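Local coordinates for uncharacterized protein PA2218 (Pseudomonas aeruginosa, PDB 2HDW) that is of unknown physiological function but adopts the alpha/beta hydrolase fold and is probably a hydrolase, related to Escherichia coli YcjY, at residues A[68-73]-A[82-87]; A[86-91]-A[124-129]; A[98-103]-A[153-158]. One frame throughout, in Å; residues are numbered along the deposited sequence.

Contact 1 of 3, residues A[68-73]-A[82-87]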
loop_
_atom_site.group_PDB
_atom_site.type_symbol
_atom_site.label_atom_id
_atom_site.label_comp_id
_atom_site.label_asym_id
_atom_site.label_seq_id
_atom_site.Cartn_x
_atom_site.Cartn_y
_atom_site.Cartn_z
ATOM N N HIS A 68 -14.948 -4.534 -14.546
ATOM C CA HIS A 68 -14.405 -4.998 -13.282
ATOM C C HIS A 68 -14.787 -6.414 -12.880
ATOM O O HIS A 68 -15.891 -6.881 -13.165
ATOM C CB HIS A 68 -14.819 -4.043 -12.159
ATOM C CG HIS A 68 -14.645 -4.623 -10.791
ATOM N ND1 HIS A 68 -15.533 -5.527 -10.250
ATOM C CD2 HIS A 68 -13.644 -4.490 -9.888
ATOM C CE1 HIS A 68 -15.088 -5.926 -9.071
ATOM N NE2 HIS A 68 -13.942 -5.313 -8.829
ATOM N N ARG A 69 -13.852 -7.081 -12.205
ATOM C CA ARG A 69 -14.056 -8.434 -11.694
ATOM C C ARG A 69 -12.988 -8.720 -10.635
ATOM O O ARG A 69 -11.908 -8.116 -10.648
ATOM C CB ARG A 69 -14.002 -9.468 -12.829
ATOM C CG ARG A 69 -12.624 -9.761 -13.413
ATOM C CD ARG A 69 -12.717 -10.974 -14.339
ATOM N NE ARG A 69 -11.439 -11.657 -14.537
ATOM C CZ ARG A 69 -10.526 -11.306 -15.437
ATOM N NH1 ARG A 69 -10.746 -10.270 -16.239
ATOM N NH2 ARG A 69 -9.394 -11.995 -15.535
ATOM N N LYS A 70 -13.292 -9.623 -9.707
ATOM C CA LYS A 70 -12.351 -9.954 -8.638
ATOM C C LYS A 70 -11.503 -11.162 -9.017
ATOM O O LYS A 70 -11.973 -12.079 -9.685
ATOM C CB LYS A 70 -13.113 -10.231 -7.337
ATOM C CG LYS A 70 -14.305 -9.294 -7.119
ATOM C CD LYS A 70 -14.181 -8.409 -5.879
ATOM C CE LYS A 70 -14.343 -9.192 -4.596
ATOM N NZ LYS A 70 -14.704 -8.303 -3.446
ATOM N N VAL A 71 -10.244 -11.154 -8.601
ATOM C CA VAL A 71 -9.350 -12.261 -8.907
ATOM C C VAL A 71 -8.538 -12.645 -7.681
ATOM O O VAL A 71 -8.555 -11.943 -6.668
ATOM C CB VAL A 71 -8.369 -11.904 -10.043
ATOM C CG1 VAL A 71 -9.143 -11.545 -11.303
ATOM C CG2 VAL A 71 -7.464 -10.742 -9.616
ATOM N N THR A 72 -7.843 -13.774 -7.781
ATOM C CA THR A 72 -6.993 -14.255 -6.704
ATOM C C THR A 72 -5.700 -14.796 -7.314
ATOM O O THR A 72 -5.647 -15.127 -8.504
ATOM C CB THR A 72 -7.673 -15.385 -5.897
ATOM O OG1 THR A 72 -7.834 -16.543 -6.728
ATOM C CG2 THR A 72 -9.027 -14.934 -5.393
ATOM N N PHE A 73 -4.659 -14.875 -6.496
ATOM C CA PHE A 73 -3.361 -15.374 -6.934
ATOM C C PHE A 73 -2.495 -15.581 -5.697
ATOM O O PHE A 73 -2.682 -14.903 -4.679
ATOM C CB PHE A 73 -2.714 -14.372 -7.897
ATOM C CG PHE A 73 -2.684 -12.964 -7.375
ATOM C CD1 PHE A 73 -1.725 -12.569 -6.446
ATOM C CD2 PHE A 73 -3.628 -12.035 -7.799
ATOM C CE1 PHE A 73 -1.707 -11.268 -5.943
ATOM C CE2 PHE A 73 -3.622 -10.728 -7.304
ATOM C CZ PHE A 73 -2.660 -10.345 -6.374
ATOM N N ALA A 82 -6.439 -11.708 -2.559
ATOM C CA ALA A 82 -7.644 -11.310 -3.277
ATOM C C ALA A 82 -7.395 -9.922 -3.860
ATOM O O ALA A 82 -6.689 -9.107 -3.264
ATOM C CB ALA A 82 -8.846 -11.281 -2.330
ATOM N N ALA A 83 -7.977 -9.645 -5.020
ATOM C CA ALA A 83 -7.777 -8.349 -5.650
ATOM C C ALA A 83 -8.890 -7.975 -6.618
ATOM O O ALA A 83 -9.674 -8.826 -7.047
ATOM C CB ALA A 83 -6.437 -8.335 -6.383
ATOM N N ASP A 84 -8.951 -6.687 -6.945
ATOM C CA ASP A 84 -9.926 -6.166 -7.894
ATOM C C ASP A 84 -9.128 -5.802 -9.135
ATOM O O ASP A 84 -8.119 -5.101 -9.050
ATOM C CB ASP A 84 -10.615 -4.906 -7.354
ATOM C CG ASP A 84 -11.637 -5.208 -6.272
ATOM O OD1 ASP A 84 -12.601 -5.955 -6.556
ATOM O OD2 ASP A 84 -11.484 -4.691 -5.139
ATOM N N LEU A 85 -9.582 -6.291 -10.280
ATOM C CA LEU A 85 -8.934 -6.031 -11.555
ATOM C C LEU A 85 -9.824 -5.110 -12.386
ATOM O O LEU A 85 -11.013 -5.378 -12.549
ATOM C CB LEU A 85 -8.724 -7.347 -12.299
ATOM C CG LEU A 85 -8.166 -7.302 -13.721
ATOM C CD1 LEU A 85 -6.712 -6.842 -13.702
ATOM C CD2 LEU A 85 -8.277 -8.686 -14.331
ATOM N N TYR A 86 -9.244 -4.030 -12.902
ATOM C CA TYR A 86 -9.980 -3.064 -13.717
ATOM C C TYR A 86 -9.332 -2.942 -15.091
ATOM O O TYR A 86 -8.114 -2.792 -15.195
ATOM C CB TYR A 86 -9.971 -1.684 -13.050
ATOM C CG TYR A 86 -10.565 -1.639 -11.661
ATOM C CD1 TYR A 86 -11.895 -1.258 -11.453
ATOM C CD2 TYR A 86 -9.794 -1.971 -10.551
ATOM C CE1 TYR A 86 -12.436 -1.208 -10.161
ATOM C CE2 TYR A 86 -10.320 -1.929 -9.266
ATOM C CZ TYR A 86 -11.638 -1.547 -9.074
ATOM O OH TYR A 86 -12.138 -1.515 -7.789
ATOM N N LEU A 87 -10.147 -2.997 -16.141
ATOM C CA LEU A 87 -9.643 -2.875 -17.506
ATOM C C LEU A 87 -10.454 -1.867 -18.307
ATOM O O LEU A 87 -11.653 -1.702 -18.084
ATOM C CB LEU A 87 -9.699 -4.222 -18.243
ATOM C CG LEU A 87 -8.968 -5.438 -17.665
ATOM C CD1 LEU A 87 -9.725 -5.964 -16.453
ATOM C CD2 LEU A 87 -8.877 -6.521 -18.730
#
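His68 and Asp84 meet through a His-carboxylate hydrogen bond between neighbouring strands of a beta hairpin. NE2 of His68 donates to OD1 of Asp84 over 2.7 Å, the N-H pointing nearly straight at the oxygen. The acceptor lies in the imidazole plane, whereas the donor stands 44° out of the carboxylate plane, so the bond reaches the oxygen from above. The CG of His68 is anti to its backbone N (chi1 164°), and the ring lies beside Tyr86, its side chain pointing the same way. CD2 of the imidazole sits over one face of the phenol, towards the rim, 3.5 Å from CE1 of Tyr86; the planes are inclined at 52°, which is no stack. Lys70 runs alongside Asp84, its CD methylene packing tightly against Asp84 OD1 at 3.0 Å without bonding. Its ammonium instead pairs with Glu137, while OD1 also forms a salt bridge with Lys58; such surroundings would be expected to favour an ionised carboxylate.

The residues alternating with these put their side chains on the other side of the sheet. Arg69 lays one guanidinium face on Leu85, whose CD2 is 3.5 Å from NH1 of Arg69. Further along, CB of Ala83 is 3.8 Å from CE2 of Phe73. Between the strands, the hydrogen-bonded pairs are Arg69 with Leu85 and Val71 with Ala83; Leu85 N donates to Arg69 O over 3.0 Å, while the return bond is weak.

Strand 66-74 is an outermost strand of the sheet, and strand 80-88 is flanked on its other side by strand 126-130. Tyr86 packs on helix 112-122, whereas Val71 and Phe73 pack on helix 148-164 on the opposite side of the sheet.

Contact 2 of 3, residues A[86-91]-A[124-129]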
loop_
_atom_site.group_PDB
_atom_site.type_symbol
_atom_site.label_atom_id
_atom_site.label_comp_id
_atom_site.label_asym_id
_atom_site.label_seq_id
_atom_site.Cartn_x
_atom_site.Cartn_y
_atom_site.Cartn_z
ATOM N N TYR A 86 -9.244 -4.030 -12.902
ATOM C CA TYR A 86 -9.980 -3.064 -13.717
ATOM C C TYR A 86 -9.332 -2.942 -15.091
ATOM O O TYR A 86 -8.114 -2.792 -15.195
ATOM C CB TYR A 86 -9.971 -1.684 -13.050
ATOM C CG TYR A 86 -10.565 -1.639 -11.661
ATOM C CD1 TYR A 86 -11.895 -1.258 -11.453
ATOM C CD2 TYR A 86 -9.794 -1.971 -10.551
ATOM C CE1 TYR A 86 -12.436 -1.208 -10.161
ATOM C CE2 TYR A 86 -10.320 -1.929 -9.266
ATOM C CZ TYR A 86 -11.638 -1.547 -9.074
ATOM O OH TYR A 86 -12.138 -1.515 -7.789
ATOM N N LEU A 87 -10.147 -2.997 -16.141
ATOM C CA LEU A 87 -9.643 -2.875 -17.506
ATOM C C LEU A 87 -10.454 -1.867 -18.307
ATOM O O LEU A 87 -11.653 -1.702 -18.084
ATOM C CB LEU A 87 -9.699 -4.222 -18.243
ATOM C CG LEU A 87 -8.968 -5.438 -17.665
ATOM C CD1 LEU A 87 -9.725 -5.964 -16.453
ATOM C CD2 LEU A 87 -8.877 -6.521 -18.730
ATOM N N PRO A 88 -9.802 -1.170 -19.249
ATOM C CA PRO A 88 -10.494 -0.183 -20.084
ATOM C C PRO A 88 -11.440 -0.948 -21.016
ATOM O O PRO A 88 -11.166 -2.096 -21.359
ATOM C CB PRO A 88 -9.351 0.481 -20.862
ATOM C CG PRO A 88 -8.146 0.279 -19.980
ATOM C CD PRO A 88 -8.346 -1.125 -19.468
ATOM N N LYS A 89 -12.552 -0.325 -21.403
ATOM C CA LYS A 89 -13.512 -0.955 -22.313
ATOM C C LYS A 89 -13.163 -0.619 -23.766
ATOM O O LYS A 89 -12.400 0.316 -24.023
ATOM C CB LYS A 89 -14.935 -0.464 -22.032
ATOM C CG LYS A 89 -15.566 -0.967 -20.739
ATOM C CD LYS A 89 -17.005 -0.473 -20.633
ATOM C CE LYS A 89 -17.710 -1.025 -19.407
ATOM N NZ LYS A 89 -17.816 -2.506 -19.461
ATOM N N ASN A 90 -13.732 -1.371 -24.709
ATOM C CA ASN A 90 -13.489 -1.136 -26.136
ATOM C C ASN A 90 -11.998 -0.986 -26.421
ATOM O O ASN A 90 -11.547 0.035 -26.948
ATOM C CB ASN A 90 -14.232 0.125 -26.588
ATOM C CG ASN A 90 -15.737 -0.003 -26.432
ATOM O OD1 ASN A 90 -16.427 0.974 -26.136
ATOM N ND2 ASN A 90 -16.254 -1.208 -26.640
ATOM N N ARG A 91 -11.244 -2.021 -26.079
ATOM C CA ARG A 91 -9.803 -2.020 -26.268
ATOM C C ARG A 91 -9.378 -2.273 -27.714
ATOM O O ARG A 91 -10.032 -3.013 -28.454
ATOM C CB ARG A 91 -9.167 -3.069 -25.344
ATOM C CG ARG A 91 -9.446 -2.840 -23.863
ATOM C CD ARG A 91 -8.788 -3.920 -22.993
ATOM N NE ARG A 91 -9.411 -5.230 -23.171
ATOM C CZ ARG A 91 -10.610 -5.560 -22.700
ATOM N NH1 ARG A 91 -11.323 -4.675 -22.013
ATOM N NH2 ARG A 91 -11.105 -6.772 -22.927
ATOM N N GLY A 124 -6.675 4.431 -19.375
ATOM C CA GLY A 124 -6.111 3.523 -20.365
ATOM C C GLY A 124 -5.207 2.398 -19.891
ATOM O O GLY A 124 -4.627 1.687 -20.713
ATOM N N PHE A 125 -5.073 2.217 -18.580
ATOM C CA PHE A 125 -4.215 1.149 -18.064
ATOM C C PHE A 125 -5.038 -0.014 -17.509
ATOM O O PHE A 125 -6.182 0.160 -17.101
ATOM C CB PHE A 125 -3.310 1.691 -16.943
ATOM C CG PHE A 125 -2.400 2.818 -17.374
ATOM C CD1 PHE A 125 -1.122 2.554 -17.857
ATOM C CD2 PHE A 125 -2.830 4.142 -17.317
ATOM C CE1 PHE A 125 -0.281 3.594 -18.276
ATOM C CE2 PHE A 125 -1.995 5.193 -17.738
ATOM C CZ PHE A 125 -0.722 4.914 -18.216
ATOM N N VAL A 126 -4.458 -1.207 -17.524
ATOM C CA VAL A 126 -5.112 -2.368 -16.934
ATOM C C VAL A 126 -4.602 -2.247 -15.501
ATOM O O VAL A 126 -3.400 -2.105 -15.300
ATOM C CB VAL A 126 -4.602 -3.687 -17.536
ATOM C CG1 VAL A 126 -5.034 -4.850 -16.661
ATOM C CG2 VAL A 126 -5.139 -3.860 -18.950
ATOM N N THR A 127 -5.488 -2.290 -14.512
ATOM C CA THR A 127 -5.043 -2.127 -13.131
ATOM C C THR A 127 -5.525 -3.180 -12.150
ATOM O O THR A 127 -6.503 -3.890 -12.393
ATOM C CB THR A 127 -5.445 -0.749 -12.587
ATOM O OG1 THR A 127 -6.872 -0.655 -12.542
ATOM C CG2 THR A 127 -4.895 0.355 -13.484
ATOM N N LEU A 128 -4.833 -3.248 -11.019
ATOM C CA LEU A 128 -5.145 -4.221 -9.990
ATOM C C LEU A 128 -4.886 -3.656 -8.589
ATOM O O LEU A 128 -3.801 -3.143 -8.311
ATOM C CB LEU A 128 -4.280 -5.463 -10.231
ATOM C CG LEU A 128 -4.447 -6.740 -9.411
ATOM C CD1 LEU A 128 -5.836 -7.330 -9.636
ATOM C CD2 LEU A 128 -3.374 -7.738 -9.830
ATOM N N ALA A 129 -5.893 -3.737 -7.723
ATOM C CA ALA A 129 -5.783 -3.288 -6.335
ATOM C C ALA A 129 -5.942 -4.579 -5.532
ATOM O O ALA A 129 -6.928 -5.299 -5.695
ATOM C CB ALA A 129 -6.904 -2.295 -5.995
#
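An antiparallel strand pair in the central sheet of the alpha/beta hydrolase fold brings Tyr86 and Thr127 together as a hydrogen-bonded pair. Two backbone bonds, each 2.8 Å long, define it: Tyr86 N to Thr127 O and Thr127 N to Tyr86 O. Their N-H...O angles are 170° and 174°. Both side chains leave on the same side of the sheet, where OG1 of Thr127 comes within 3.3 Å of CB of Tyr86. That hydroxyl sits between the backbone N and the carbonyl carbon of its own residue (chi1 64°), and its hydrogen-bond partner is Ala117 O.

On the other face, Leu87 and Val126 run side by side, CG of Leu87 lying 4.1 Å from CG1 of Val126. Past the paired residues, the proline ring rests on the turn before strand 126-130: CG of Pro88 is 3.6 Å from C of Gly124. Gly124, with positive phi, is the C-prime residue of the Schellman motif ending helix 112-122.

The same helix covers Tyr86 and Thr127, which both touch Ala121. Strand 126-130 in turn has strand 96-102 as its parallel neighbour, bonded from Val126 and Leu128.

Contact 3 of 3, residues A[98-103]-A[153-158]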
loop_
_atom_site.group_PDB
_atom_site.type_symbol
_atom_site.label_atom_id
_atom_site.label_comp_id
_atom_site.label_asym_id
_atom_site.label_seq_id
_atom_site.Cartn_x
_atom_site.Cartn_y
_atom_site.Cartn_z
ATOM N N ALA A 98 0.250 -2.075 -17.787
ATOM C CA ALA A 98 -0.489 -2.390 -16.568
ATOM C C ALA A 98 0.151 -1.775 -15.330
ATOM O O ALA A 98 1.352 -1.497 -15.310
ATOM C CB ALA A 98 -0.599 -3.911 -16.406
ATOM N N ILE A 99 -0.665 -1.566 -14.302
ATOM C CA ILE A 99 -0.201 -0.971 -13.050
ATOM C C ILE A 99 -0.745 -1.726 -11.838
ATOM O O ILE A 99 -1.947 -1.982 -11.749
ATOM C CB ILE A 99 -0.679 0.496 -12.916
ATOM C CG1 ILE A 99 -0.238 1.313 -14.127
ATOM C CG2 ILE A 99 -0.130 1.112 -11.640
ATOM C CD1 ILE A 99 -0.793 2.732 -14.132
ATOM N N VAL A 100 0.138 -2.089 -10.912
ATOM C CA VAL A 100 -0.300 -2.761 -9.693
ATOM C C VAL A 100 -0.284 -1.714 -8.592
ATOM O O VAL A 100 0.713 -1.015 -8.399
ATOM C CB VAL A 100 0.622 -3.923 -9.287
ATOM C CG1 VAL A 100 0.240 -4.412 -7.887
ATOM C CG2 VAL A 100 0.485 -5.064 -10.287
ATOM N N ILE A 101 -1.392 -1.608 -7.873
ATOM C CA ILE A 101 -1.514 -0.618 -6.818
ATOM C C ILE A 101 -1.772 -1.217 -5.439
ATOM O O ILE A 101 -2.657 -2.055 -5.273
ATOM C CB ILE A 101 -2.640 0.364 -7.159
ATOM C CG1 ILE A 101 -2.446 0.860 -8.597
ATOM C CG2 ILE A 101 -2.637 1.525 -6.181
ATOM C CD1 ILE A 101 -3.597 1.641 -9.146
ATOM N N GLY A 102 -0.990 -0.775 -4.458
ATOM C CA GLY A 102 -1.149 -1.256 -3.097
ATOM C C GLY A 102 -1.070 -0.108 -2.104
ATOM O O GLY A 102 -0.463 0.933 -2.387
ATOM N N GLY A 103 -1.689 -0.294 -0.944
ATOM C CA GLY A 103 -1.673 0.729 0.088
ATOM C C GLY A 103 -3.039 1.361 0.274
ATOM O O GLY A 103 -3.913 1.182 -0.574
ATOM N N GLU A 153 6.884 -9.017 -0.945
ATOM C CA GLU A 153 6.580 -10.140 -1.837
ATOM C C GLU A 153 5.167 -10.019 -2.438
ATOM O O GLU A 153 4.959 -10.325 -3.619
ATOM C CB GLU A 153 6.724 -11.463 -1.070
ATOM C CG GLU A 153 6.072 -12.685 -1.721
ATOM C CD GLU A 153 6.529 -12.933 -3.154
ATOM O OE1 GLU A 153 7.697 -12.638 -3.482
ATOM O OE2 GLU A 153 5.714 -13.446 -3.955
ATOM N N ASP A 154 4.206 -9.558 -1.642
ATOM C CA ASP A 154 2.827 -9.404 -2.125
ATOM C C ASP A 154 2.771 -8.573 -3.403
ATOM O O ASP A 154 2.021 -8.877 -4.328
ATOM C CB ASP A 154 1.941 -8.724 -1.076
ATOM C CG ASP A 154 1.620 -9.619 0.108
ATOM O OD1 ASP A 154 1.595 -10.858 -0.051
ATOM O OD2 ASP A 154 1.364 -9.074 1.203
ATOM N N PHE A 155 3.566 -7.513 -3.453
ATOM C CA PHE A 155 3.590 -6.648 -4.623
ATOM C C PHE A 155 4.039 -7.406 -5.870
ATOM O O PHE A 155 3.452 -7.259 -6.936
ATOM C CB PHE A 155 4.517 -5.457 -4.369
ATOM C CG PHE A 155 3.822 -4.128 -4.419
ATOM C CD1 PHE A 155 4.064 -3.168 -3.440
ATOM C CD2 PHE A 155 2.946 -3.824 -5.460
ATOM C CE1 PHE A 155 3.444 -1.919 -3.494
ATOM C CE2 PHE A 155 2.318 -2.577 -5.528
ATOM C CZ PHE A 155 2.570 -1.620 -4.540
ATOM N N SER A 156 5.080 -8.218 -5.736
ATOM C CA SER A 156 5.577 -8.980 -6.872
ATOM C C SER A 156 4.656 -10.150 -7.211
ATOM O O SER A 156 4.649 -10.636 -8.342
ATOM C CB SER A 156 7.002 -9.460 -6.600
ATOM O OG SER A 156 7.903 -8.364 -6.691
ATOM N N ALA A 157 3.879 -10.602 -6.231
ATOM C CA ALA A 157 2.931 -11.682 -6.467
ATOM C C ALA A 157 1.816 -11.103 -7.335
ATOM O O ALA A 157 1.255 -11.796 -8.189
ATOM C CB ALA A 157 2.362 -12.190 -5.149
ATOM N N ALA A 158 1.508 -9.826 -7.109
ATOM C CA ALA A 158 0.474 -9.137 -7.874
ATOM C C ALA A 158 0.972 -8.914 -9.300
ATOM O O ALA A 158 0.211 -9.047 -10.262
ATOM C CB ALA A 158 0.124 -7.803 -7.215
#
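Val100 meets Phe155 and Ala158 where the parallel part of the sheet packs against a helix. The contact is apolar, with no hydrogen bond joining the two segments. CG1 of Val100 carries most of it. This methyl is anti to the backbone N (chi1 170°) and lies at the edge of the Phe155 ring, near its plane, 3.6 Å from CE2. It also meets CB of Ala158 at 3.5 Å, closer than usual for two carbons. The other methyl, CG2 of Val100, is 4.0 Å from O of Ala158. Val100 and Phe155 point in opposing directions and slide past one another, which lets the ring extend beyond the valine along the strand.

A second kind of contact is between ring and backbone. CE2 of Phe155 approaches O of Val100 at 3.6 Å, and CZ reaches N of Gly102 at 3.7 Å. Glycine suits this site sterically: a CB on Gly102 would point towards the helix and fall only 3.3 Å from CZ of Phe155. The absence of a side chain therefore allows the ring to lie close to the main chain.

The axes of the short strand and helix segments approach to 8.9 Å, and their directions make an angle of 150°, so the helix runs roughly counter to the strand. Phe155 also meets Phe130 edge-to-face and touches Ala185 and Ala188 of helix 180-191. Strand 96-102 lies between strands 126-130 and 173-178; helix 148-164 packs on its Val100 side, while Ile99 and Ile101 turn to helix 112-122.

In the fold
All three contacts are largely buried, but only contact 1 has an exposed touching residue, Arg69. Contact 3 lies deepest, its centre about 9 Å from the chain centre, against about 16 Å for contact 1 and 19 Å for contact 2. Contacts 1 and 2 share strand 80-88 and are built on antiparallel backbone bonds; contact 1, at the sheet margin, adds a charged cluster. Contact 3 joins sheet to helix through apolar side chains and ring-to-backbone packing, without a hydrogen bond. Contacts 2 and 3 are coupled by probable backbone bonds, as from Ile101 N to Leu128 O (2.9 Å), while Phe73 of contact 1 reaches the helix of contact 3, its CE1 3.6 Å from Ala158 CA.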